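Long-range contact in spindle assembly abnormal protein 6 (PDB 4GFC), which forms the central scaffold of centrioles, its homodimers assembling through their globular heads into the structure that sets ninefold symmetry: residues F63-L71 with I136-L146. The protein carries 1 engineered substitution. Residues are numbered along the deposited sequence; the frame is centred on the assembly and turned at random.
Sequences FEFLFSETL and IKLHAVRGDHL
The imidazole of His139 carries the carbonyl oxygen Ser68 O over one face, offset toward the rim, while Glu69 OE1 and a water lie at its edge, close to the ring plane. That water donates to Glu69 OE1 at 2.7 Å and also bonds His139 ND1, bridging carboxylate to ring. The Phe67 ring meets strand 136-140 obliquely: CD1 lies against the backbone of His139 and Ala140, and CE1 touches Ala140 CB at 3.8 Å. With CG anti to its carbonyl carbon (chi1 -67°), Phe67 keeps CB against Leu138 CB and brings CE2 over a face of the Phe65 ring, toward its rim; Phe65 CD1 lies at the Phe67 ring edge, in plane. At the guanidinium edge of Arg142, Glu64 OE2 accepts from Arg142 NH1 at 3.2 Å through its anti lone pair, completing a salt bridge.

Strands 65-71 and 136-140 run at 127°, far from a flat antiparallel pair, consistent with the short pairing. Ser68 and His139 bond to each other both ways, and Val141 N reaches Leu66 O at 2.8 Å in an almost straight line. Leu66 CD2 packs on Val141 CB and Leu146 CD1, and a second water links Glu64 O with Val141 O. Leu71 CD1 and Ile136 CD1 meet tip to tip. Glu69 OE2 accepts from Thr70 N at 3.0 Å; an alanine in place of Glu69 would probably leave that N-H and the bridging water without their carboxylate acceptor.

Strand 51-59 flanks 62-71 and strand 117-124 flanks 132-140, placing the contact mid-sheet in the SAS-6 head domain. Just before helix 143-163, which begins the coiled coil, Arg142 makes a salt bridge with Asp144 of the second subunit; Leu146 packs on Ile147 of the second subunit, joining head to dimer stalk.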
# COMPACT_ATOMS: atom_id res chain seq x y z
N PHE A 63 -6.48 3.43 0.30
CA PHE A 63 -5.05 3.19 0.17
C PHE A 63 -4.67 2.47 -1.11
O PHE A 63 -3.65 2.81 -1.69
CB PHE A 63 -4.51 2.40 1.37
CG PHE A 63 -4.99 2.86 2.73
CD1 PHE A 63 -4.60 4.10 3.24
CD2 PHE A 63 -5.83 2.06 3.50
CE1 PHE A 63 -5.06 4.54 4.49
CE2 PHE A 63 -6.27 2.49 4.76
CZ PHE A 63 -5.89 3.73 5.24
N GLU A 64 -5.46 1.48 -1.54
CA GLU A 64 -5.14 0.69 -2.74
C GLU A 64 -5.44 1.46 -4.02
O GLU A 64 -4.90 1.09 -5.08
CB GLU A 64 -5.90 -0.64 -2.74
CG GLU A 64 -5.12 -1.77 -3.40
CD GLU A 64 -5.50 -3.17 -2.96
OE1 GLU A 64 -6.35 -3.30 -2.05
OE2 GLU A 64 -4.88 -4.14 -3.46
N PHE A 65 -6.25 2.56 -3.91
CA PHE A 65 -6.64 3.41 -5.02
C PHE A 65 -5.46 4.22 -5.51
O PHE A 65 -5.05 5.18 -4.84
CB PHE A 65 -7.81 4.32 -4.65
CG PHE A 65 -8.40 5.04 -5.85
CD1 PHE A 65 -9.50 4.51 -6.52
CD2 PHE A 65 -7.85 6.24 -6.30
CE1 PHE A 65 -10.06 5.19 -7.60
CE2 PHE A 65 -8.42 6.92 -7.39
CZ PHE A 65 -9.52 6.39 -8.03
N LEU A 66 -4.93 3.82 -6.69
CA LEU A 66 -3.78 4.41 -7.34
C LEU A 66 -3.80 4.07 -8.83
O LEU A 66 -3.56 2.93 -9.21
CB LEU A 66 -2.48 3.91 -6.67
CG LEU A 66 -1.14 4.61 -7.01
CD1 LEU A 66 -1.10 6.02 -6.42
CD2 LEU A 66 0.06 3.78 -6.49
N PHE A 67 -4.10 5.08 -9.67
CA PHE A 67 -4.17 4.95 -11.13
C PHE A 67 -3.25 5.94 -11.82
O PHE A 67 -3.10 7.05 -11.35
CB PHE A 67 -5.62 5.15 -11.62
CG PHE A 67 -6.56 4.07 -11.17
CD1 PHE A 67 -6.78 2.96 -11.96
CD2 PHE A 67 -7.19 4.14 -9.94
CE1 PHE A 67 -7.61 1.96 -11.53
CE2 PHE A 67 -8.03 3.12 -9.51
CZ PHE A 67 -8.22 2.03 -10.30
N SER A 68 -2.63 5.53 -12.94
CA SER A 68 -1.68 6.31 -13.74
C SER A 68 -1.79 6.04 -15.23
O SER A 68 -2.32 5.00 -15.66
CB SER A 68 -0.25 5.94 -13.37
OG SER A 68 0.09 6.40 -12.08
N GLU A 69 -1.15 6.94 -16.00
CA GLU A 69 -0.93 6.86 -17.43
C GLU A 69 0.19 7.81 -17.81
O GLU A 69 0.28 8.93 -17.28
CB GLU A 69 -2.19 7.12 -18.27
CG GLU A 69 -2.05 6.73 -19.74
CD GLU A 69 -1.53 5.34 -20.09
OE1 GLU A 69 -2.36 4.41 -20.21
OE2 GLU A 69 -0.30 5.19 -20.28
N THR A 70 1.07 7.33 -18.68
CA THR A 70 2.22 8.05 -19.18
C THR A 70 2.02 8.25 -20.66
O THR A 70 1.98 7.29 -21.43
CB THR A 70 3.54 7.34 -18.83
OG1 THR A 70 3.65 7.29 -17.42
CG2 THR A 70 4.76 8.03 -19.40
N LEU A 71 1.89 9.49 -21.04
CA LEU A 71 1.77 9.83 -22.44
C LEU A 71 3.12 10.20 -22.97
O LEU A 71 3.92 10.80 -22.26
CB LEU A 71 0.83 11.02 -22.61
CG LEU A 71 -0.63 10.85 -22.31
CD1 LEU A 71 -1.27 12.20 -22.17
CD2 LEU A 71 -1.28 10.08 -23.37
N ILE A 136 -8.56 10.42 -20.56
CA ILE A 136 -7.37 9.59 -20.63
C ILE A 136 -7.68 8.27 -19.88
O ILE A 136 -8.31 8.31 -18.82
CB ILE A 136 -6.14 10.36 -20.06
CG1 ILE A 136 -4.83 9.57 -20.29
CG2 ILE A 136 -6.31 10.80 -18.60
CD1 ILE A 136 -3.56 10.23 -19.96
N LYS A 137 -7.28 7.11 -20.43
CA LYS A 137 -7.47 5.82 -19.76
C LYS A 137 -6.27 5.56 -18.85
O LYS A 137 -5.16 5.44 -19.35
CB LYS A 137 -7.67 4.66 -20.76
CG LYS A 137 -8.13 3.34 -20.12
CD LYS A 137 -8.26 2.22 -21.15
CE LYS A 137 -8.90 0.97 -20.59
NZ LYS A 137 -9.00 -0.14 -21.60
N LEU A 138 -6.50 5.54 -17.51
CA LEU A 138 -5.51 5.30 -16.46
C LEU A 138 -5.50 3.82 -16.05
O LEU A 138 -6.56 3.19 -16.02
CB LEU A 138 -5.79 6.15 -15.21
CG LEU A 138 -5.98 7.69 -15.34
CD1 LEU A 138 -6.26 8.29 -14.01
CD2 LEU A 138 -4.78 8.38 -15.96
N HIS A 139 -4.32 3.27 -15.72
CA HIS A 139 -4.25 1.85 -15.31
C HIS A 139 -3.97 1.74 -13.81
O HIS A 139 -3.32 2.62 -13.25
CB HIS A 139 -3.19 1.10 -16.12
CG HIS A 139 -1.80 1.67 -16.02
ND1 HIS A 139 -1.28 2.49 -17.01
CD2 HIS A 139 -0.86 1.50 -15.06
CE1 HIS A 139 -0.05 2.80 -16.61
NE2 HIS A 139 0.24 2.24 -15.44
N ALA A 140 -4.46 0.66 -13.16
CA ALA A 140 -4.20 0.44 -11.72
C ALA A 140 -2.67 0.23 -11.49
O ALA A 140 -2.03 -0.57 -12.19
CB ALA A 140 -5.01 -0.75 -11.20
N VAL A 141 -2.08 1.00 -10.59
CA VAL A 141 -0.64 0.89 -10.31
C VAL A 141 -0.39 -0.28 -9.36
O VAL A 141 -0.97 -0.32 -8.27
CB VAL A 141 -0.08 2.19 -9.73
CG1 VAL A 141 1.38 2.06 -9.43
CG2 VAL A 141 -0.32 3.35 -10.66
N ARG A 142 0.48 -1.21 -9.75
CA ARG A 142 0.81 -2.35 -8.90
C ARG A 142 2.34 -2.37 -8.63
O ARG A 142 3.02 -1.36 -8.84
CB ARG A 142 0.33 -3.67 -9.55
CG ARG A 142 -1.17 -3.80 -9.82
CD ARG A 142 -2.04 -3.95 -8.59
NE ARG A 142 -1.61 -5.04 -7.73
CZ ARG A 142 -2.04 -5.21 -6.49
NH1 ARG A 142 -2.94 -4.38 -5.96
NH2 ARG A 142 -1.58 -6.22 -5.76
N GLY A 143 2.85 -3.50 -8.16
CA GLY A 143 4.27 -3.68 -7.91
C GLY A 143 4.92 -2.62 -7.08
O GLY A 143 4.32 -2.08 -6.16
N ASP A 144 6.14 -2.26 -7.47
CA ASP A 144 7.02 -1.32 -6.78
C ASP A 144 6.44 0.06 -6.56
O ASP A 144 6.67 0.62 -5.49
CB ASP A 144 8.36 -1.22 -7.51
CG ASP A 144 9.17 -2.51 -7.39
OD1 ASP A 144 9.62 -2.84 -6.26
OD2 ASP A 144 9.33 -3.22 -8.41
N HIS A 145 5.68 0.59 -7.51
CA HIS A 145 5.10 1.93 -7.33
C HIS A 145 4.01 1.91 -6.29
O HIS A 145 3.93 2.84 -5.50
CB HIS A 145 4.56 2.45 -8.65
CG HIS A 145 5.63 2.87 -9.60
ND1 HIS A 145 6.16 1.98 -10.54
CD2 HIS A 145 6.22 4.07 -9.75
CE1 HIS A 145 7.08 2.67 -11.20
NE2 HIS A 145 7.13 3.94 -10.78
N LEU A 146 3.20 0.82 -6.25
CA LEU A 146 2.15 0.68 -5.26
C LEU A 146 2.79 0.42 -3.91
O LEU A 146 2.33 0.98 -2.92
CB LEU A 146 1.18 -0.43 -5.64
CG LEU A 146 0.00 -0.70 -4.69
CD1 LEU A 146 -0.91 0.52 -4.50
CD2 LEU A 146 -0.80 -1.87 -5.17
O HOH W 1 -3.59 -0.47 -6.98
O HOH W 2 -3.65 2.36 -19.07